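Side-chain contacts in phosphoethanolamine N-methyltransferase 1 (Haemonchus contortus, PDB 4KRG), which probably transfers a methyl group from S-adenosylmethionine to phosphoethanolamine, a step of nematode phosphocholine biosynthesis: residues A[431-434]-A[435-438]; A[251-254]-A[255-259]. All coordinates share one frame; numbering follows the deposited sequence.

Contact 1: residues A[431-434]-A[435-438]; sequences VDVT and QESL
Ser437 reaches back to Val433 at the start of helix 434-448, where strand 428-432 passes into the helix through an Asx turn, with Val433 as N-cap residue. Val433 O takes two bonds from this one serine, from Ser437 N at 2.9 Å and from Ser437 OG at 2.8 Å. The two donors approach from opposite faces of the carbonyl plane, and the hydroxyl stands 37° out of it. Its oxygen lies anti to the serine's carbonyl carbon (chi1 -66°), which turns it back toward the preceding turn.

Glu436 crosses Val433 at about a right angle. Bent at chi2 (99°), its chain folds back until OE1 lies 3.3 Å from Val433 CA. A water donates to Glu436 OE1 (2.8 Å) and to Asp432 O, tying carboxylate to strand end. A negative group beside the helix's N-terminus would probably be electrostatically favourable.

The second shell is Asp432, whose OD1 accepts from Thr434 N (2.9 Å), nearly in line with its own C-O bond, and from the hydroxyl of Thr434 on the syn side. Tyr459 of strand 458-465 touches Val433 and Ser437, and Ile282 of helix 280-283 touches Val433, Glu436 and Ser437. Thr434 OG1, which gives its proton to Asp432 OD1 across 2.8 Å, is also hydrogen-bonded to Tyr459 N.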
loop_
_atom_site.group_PDB
_atom_site.type_symbol
_atom_site.label_atom_id
_atom_site.label_comp_id
_atom_site.label_asym_id
_atom_site.label_seq_id
_atom_site.Cartn_x
_atom_site.Cartn_y
_atom_site.Cartn_z
ATOM N N VAL A 431 22.280 -11.952 -22.919
ATOM C CA VAL A 431 22.183 -13.376 -23.233
ATOM C C VAL A 431 20.752 -13.755 -23.615
ATOM O O VAL A 431 19.817 -13.480 -22.881
ATOM C CB VAL A 431 22.630 -14.247 -22.042
ATOM C CG1 VAL A 431 22.396 -15.725 -22.337
ATOM C CG2 VAL A 431 24.093 -14.003 -21.727
ATOM N N ASP A 432 20.592 -14.379 -24.777
ATOM C CA ASP A 432 19.310 -14.916 -25.202
ATOM C C ASP A 432 18.957 -16.101 -24.299
ATOM O O ASP A 432 19.655 -17.120 -24.303
ATOM C CB ASP A 432 19.441 -15.384 -26.654
ATOM C CG ASP A 432 18.145 -15.922 -27.239
ATOM O OD1 ASP A 432 17.146 -16.077 -26.507
ATOM O OD2 ASP A 432 18.133 -16.209 -28.457
ATOM N N VAL A 433 17.878 -15.970 -23.528
ATOM C CA VAL A 433 17.399 -17.069 -22.686
ATOM C C VAL A 433 16.021 -17.594 -23.099
ATOM O O VAL A 433 15.269 -18.090 -22.263
ATOM C CB VAL A 433 17.380 -16.706 -21.169
ATOM C CG1 VAL A 433 18.800 -16.603 -20.617
ATOM C CG2 VAL A 433 16.583 -15.435 -20.911
ATOM N N THR A 434 15.703 -17.504 -24.385
ATOM C CA THR A 434 14.384 -17.901 -24.879
ATOM C C THR A 434 14.048 -19.377 -24.648
ATOM O O THR A 434 12.980 -19.702 -24.127
ATOM C CB THR A 434 14.227 -17.568 -26.371
ATOM O OG1 THR A 434 14.359 -16.154 -26.554
ATOM C CG2 THR A 434 12.872 -18.024 -26.886
ATOM N N GLN A 435 14.956 -20.266 -25.038
ATOM C CA GLN A 435 14.718 -21.700 -24.893
ATOM C C GLN A 435 14.646 -22.126 -23.431
ATOM O O GLN A 435 13.781 -22.915 -23.057
ATOM C CB GLN A 435 15.777 -22.509 -25.641
ATOM C CG GLN A 435 15.815 -22.222 -27.132
ATOM C CD GLN A 435 14.453 -22.354 -27.800
ATOM O OE1 GLN A 435 13.682 -23.271 -27.503
ATOM N NE2 GLN A 435 14.152 -21.432 -28.712
ATOM N N GLU A 436 15.552 -21.602 -22.608
ATOM C CA GLU A 436 15.532 -21.871 -21.169
ATOM C C GLU A 436 14.212 -21.415 -20.547
ATOM O O GLU A 436 13.621 -22.122 -19.731
ATOM C CB GLU A 436 16.705 -21.175 -20.468
ATOM C CG GLU A 436 18.089 -21.627 -20.919
ATOM C CD GLU A 436 18.739 -20.689 -21.939
ATOM O OE1 GLU A 436 18.064 -20.274 -22.910
ATOM O OE2 GLU A 436 19.938 -20.367 -21.771
ATOM N N SER A 437 13.757 -20.229 -20.940
ATOM C CA SER A 437 12.510 -19.671 -20.433
ATOM C C SER A 437 11.310 -20.500 -20.883
ATOM O O SER A 437 10.400 -20.752 -20.097
ATOM C CB SER A 437 12.356 -18.215 -20.876
ATOM O OG SER A 437 13.348 -17.409 -20.274
ATOM N N LEU A 438 11.315 -20.919 -22.145
ATOM C CA LEU A 438 10.278 -21.802 -22.668
ATOM C C LEU A 438 10.159 -23.067 -21.825
ATOM O O LEU A 438 9.062 -23.481 -21.463
ATOM C CB LEU A 438 10.561 -22.175 -24.127
ATOM C CG LEU A 438 10.237 -21.156 -25.222
ATOM C CD1 LEU A 438 10.427 -21.772 -26.592
ATOM C CD2 LEU A 438 8.812 -20.649 -25.087
HETATM O O HOH W 1 18.306 -19.667 -25.657
#

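Contact 2: residues A[251-254]-A[255-259]; sequences DLLN and LFSQI
Leu253 and Ser257, one helical turn apart, meet through a methyl and a hydroxyl: Leu253 CD1 lies 3.4 Å from Ser257 OG. They belong to helix 249-271 where a wider pi-type turn at 255-259 interrupts the alpha-helical pattern. Leu253 carries its CG anti to the backbone N (chi1 -169°), which swings the isobutyl group along the helix toward the serine. The hydroxyl has its polar partner outside this stretch, in a hydrogen bond with Asp136 OD2, so the methyl packs beside an oxygen already engaged.

The evidence for the wide turn is the forked acceptor Asn254 O. Ile259 N, five residues on, binds it at 3.2 Å in the carbonyl plane with a nearly straight N-H (171°), whereas Gln258 N, four residues on, comes from above that plane at 3.1 Å. Gln258 departs from helical values in its backbone (phi -122°), and its first side-chain torsion is also off-staggered.

The extra residue in the turn brings Ile259 beside the Asn254 side chain. Ile259 CG1 sits above one face of the amide, offset from its centre, 3.7 Å from Asn254 ND2 and 3.9 Å from Asn254 OD1. This is van der Waals contact between a methylene and a flat group. Leu255 folds back in turn, resting its CG 3.5 Å from Asp251 O.

Leu252 and Phe256 point to another side of the helix and are buried. Leu252 touches Ile140 of helix 136-149 as well as Leu195 and Ala198 of helix 189-198; Phe256 lies on Leu191 and Leu195. Leu253 packs on Asp136, Arg137 and Ile140, so the stretch is lodged against both helices.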
loop_
_atom_site.group_PDB
_atom_site.type_symbol
_atom_site.label_atom_id
_atom_site.label_comp_id
_atom_site.label_asym_id
_atom_site.label_seq_id
_atom_site.Cartn_x
_atom_site.Cartn_y
_atom_site.Cartn_z
ATOM N N ASP A 251 -22.287 3.639 -8.685
ATOM C CA ASP A 251 -21.324 3.103 -9.651
ATOM C C ASP A 251 -20.054 2.615 -8.959
ATOM O O ASP A 251 -19.466 1.612 -9.352
ATOM C CB ASP A 251 -20.967 4.163 -10.707
ATOM C CG ASP A 251 -21.997 4.261 -11.828
ATOM O OD1 ASP A 251 -23.075 3.634 -11.725
ATOM O OD2 ASP A 251 -21.723 4.977 -12.818
ATOM N N LEU A 252 -19.633 3.338 -7.928
ATOM C CA LEU A 252 -18.451 2.967 -7.163
ATOM C C LEU A 252 -18.749 1.784 -6.257
ATOM O O LEU A 252 -17.913 0.902 -6.083
ATOM C CB LEU A 252 -17.965 4.146 -6.326
ATOM C CG LEU A 252 -17.281 5.270 -7.100
ATOM C CD1 LEU A 252 -17.104 6.504 -6.226
ATOM C CD2 LEU A 252 -15.941 4.795 -7.632
ATOM N N LEU A 253 -19.951 1.765 -5.692
ATOM C CA LEU A 253 -20.362 0.711 -4.766
ATOM C C LEU A 253 -20.407 -0.660 -5.433
ATOM O O LEU A 253 -19.948 -1.649 -4.863
ATOM C CB LEU A 253 -21.714 1.052 -4.128
ATOM C CG LEU A 253 -22.155 0.185 -2.948
ATOM C CD1 LEU A 253 -21.119 0.183 -1.839
ATOM C CD2 LEU A 253 -23.498 0.646 -2.409
ATOM N N ASN A 254 -20.942 -0.717 -6.644
ATOM C CA ASN A 254 -20.947 -1.961 -7.404
ATOM C C ASN A 254 -19.550 -2.542 -7.536
ATOM O O ASN A 254 -19.337 -3.736 -7.341
ATOM C CB ASN A 254 -21.514 -1.734 -8.799
ATOM C CG ASN A 254 -21.464 -2.984 -9.652
ATOM O OD1 ASN A 254 -21.770 -4.081 -9.182
ATOM N ND2 ASN A 254 -21.060 -2.827 -10.907
ATOM N N LEU A 255 -18.598 -1.683 -7.872
ATOM C CA LEU A 255 -17.225 -2.116 -8.043
ATOM C C LEU A 255 -16.595 -2.545 -6.722
ATOM O O LEU A 255 -16.020 -3.627 -6.616
ATOM C CB LEU A 255 -16.408 -1.002 -8.686
ATOM C CG LEU A 255 -16.857 -0.616 -10.090
ATOM C CD1 LEU A 255 -16.076 0.574 -10.575
ATOM C CD2 LEU A 255 -16.663 -1.780 -11.036
ATOM N N PHE A 256 -16.717 -1.688 -5.716
ATOM C CA PHE A 256 -16.047 -1.873 -4.437
ATOM C C PHE A 256 -16.608 -3.075 -3.677
ATOM O O PHE A 256 -15.869 -3.785 -3.002
ATOM C CB PHE A 256 -16.185 -0.579 -3.618
ATOM C CG PHE A 256 -15.334 -0.521 -2.373
ATOM C CD1 PHE A 256 -13.967 -0.751 -2.423
ATOM C CD2 PHE A 256 -15.904 -0.176 -1.156
ATOM C CE1 PHE A 256 -13.192 -0.664 -1.267
ATOM C CE2 PHE A 256 -15.140 -0.090 -0.004
ATOM C CZ PHE A 256 -13.781 -0.336 -0.059
ATOM N N SER A 257 -17.910 -3.313 -3.806
ATOM C CA SER A 257 -18.589 -4.344 -3.015
ATOM C C SER A 257 -18.664 -5.711 -3.681
ATOM O O SER A 257 -18.652 -6.735 -2.999
ATOM C CB SER A 257 -20.013 -3.903 -2.651
ATOM O OG SER A 257 -20.012 -2.989 -1.573
ATOM N N GLN A 258 -18.757 -5.724 -5.007
ATOM C CA GLN A 258 -18.979 -6.972 -5.740
ATOM C C GLN A 258 -17.912 -7.312 -6.791
ATOM O O GLN A 258 -17.255 -8.350 -6.696
ATOM C CB GLN A 258 -20.370 -6.969 -6.381
ATOM C CG GLN A 258 -21.384 -7.896 -5.706
ATOM C CD GLN A 258 -21.743 -7.465 -4.293
ATOM O OE1 GLN A 258 -22.198 -6.342 -4.070
ATOM N NE2 GLN A 258 -21.539 -8.362 -3.331
ATOM N N ILE A 259 -17.748 -6.444 -7.786
ATOM C CA ILE A 259 -16.864 -6.712 -8.923
ATOM C C ILE A 259 -15.399 -6.956 -8.529
ATOM O O ILE A 259 -14.805 -7.980 -8.888
ATOM C CB ILE A 259 -16.896 -5.559 -9.949
ATOM C CG1 ILE A 259 -18.321 -5.307 -10.460
ATOM C CG2 ILE A 259 -15.940 -5.847 -11.099
ATOM C CD1 ILE A 259 -18.877 -6.396 -11.367
#

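In the fold
Contact 2 comes first along the chain, inside helix 249-271, and contact 1 lies near the C-terminus, at the junction of strand 428-432 and helix 434-448. Their centres are 42 Å apart and their nearest atoms about 30 Å, so they do not touch and share no helix or strand. Contact 2 packs on helices 136-149 and 189-198, in the lobe of the fold that holds S-adenosylhomocysteine and phosphoethanolamine. Contact 1 belongs to the other lobe, where strand 458-465 pairs antiparallel with 428-432 and 400-408, beside the parallel strands 297-302, 324-329, 350-354 and 372-378, consistent with a second Rossmann-like methyltransferase domain. The two therefore report on separate parts of a di-domain chain, away from direct ligand contact.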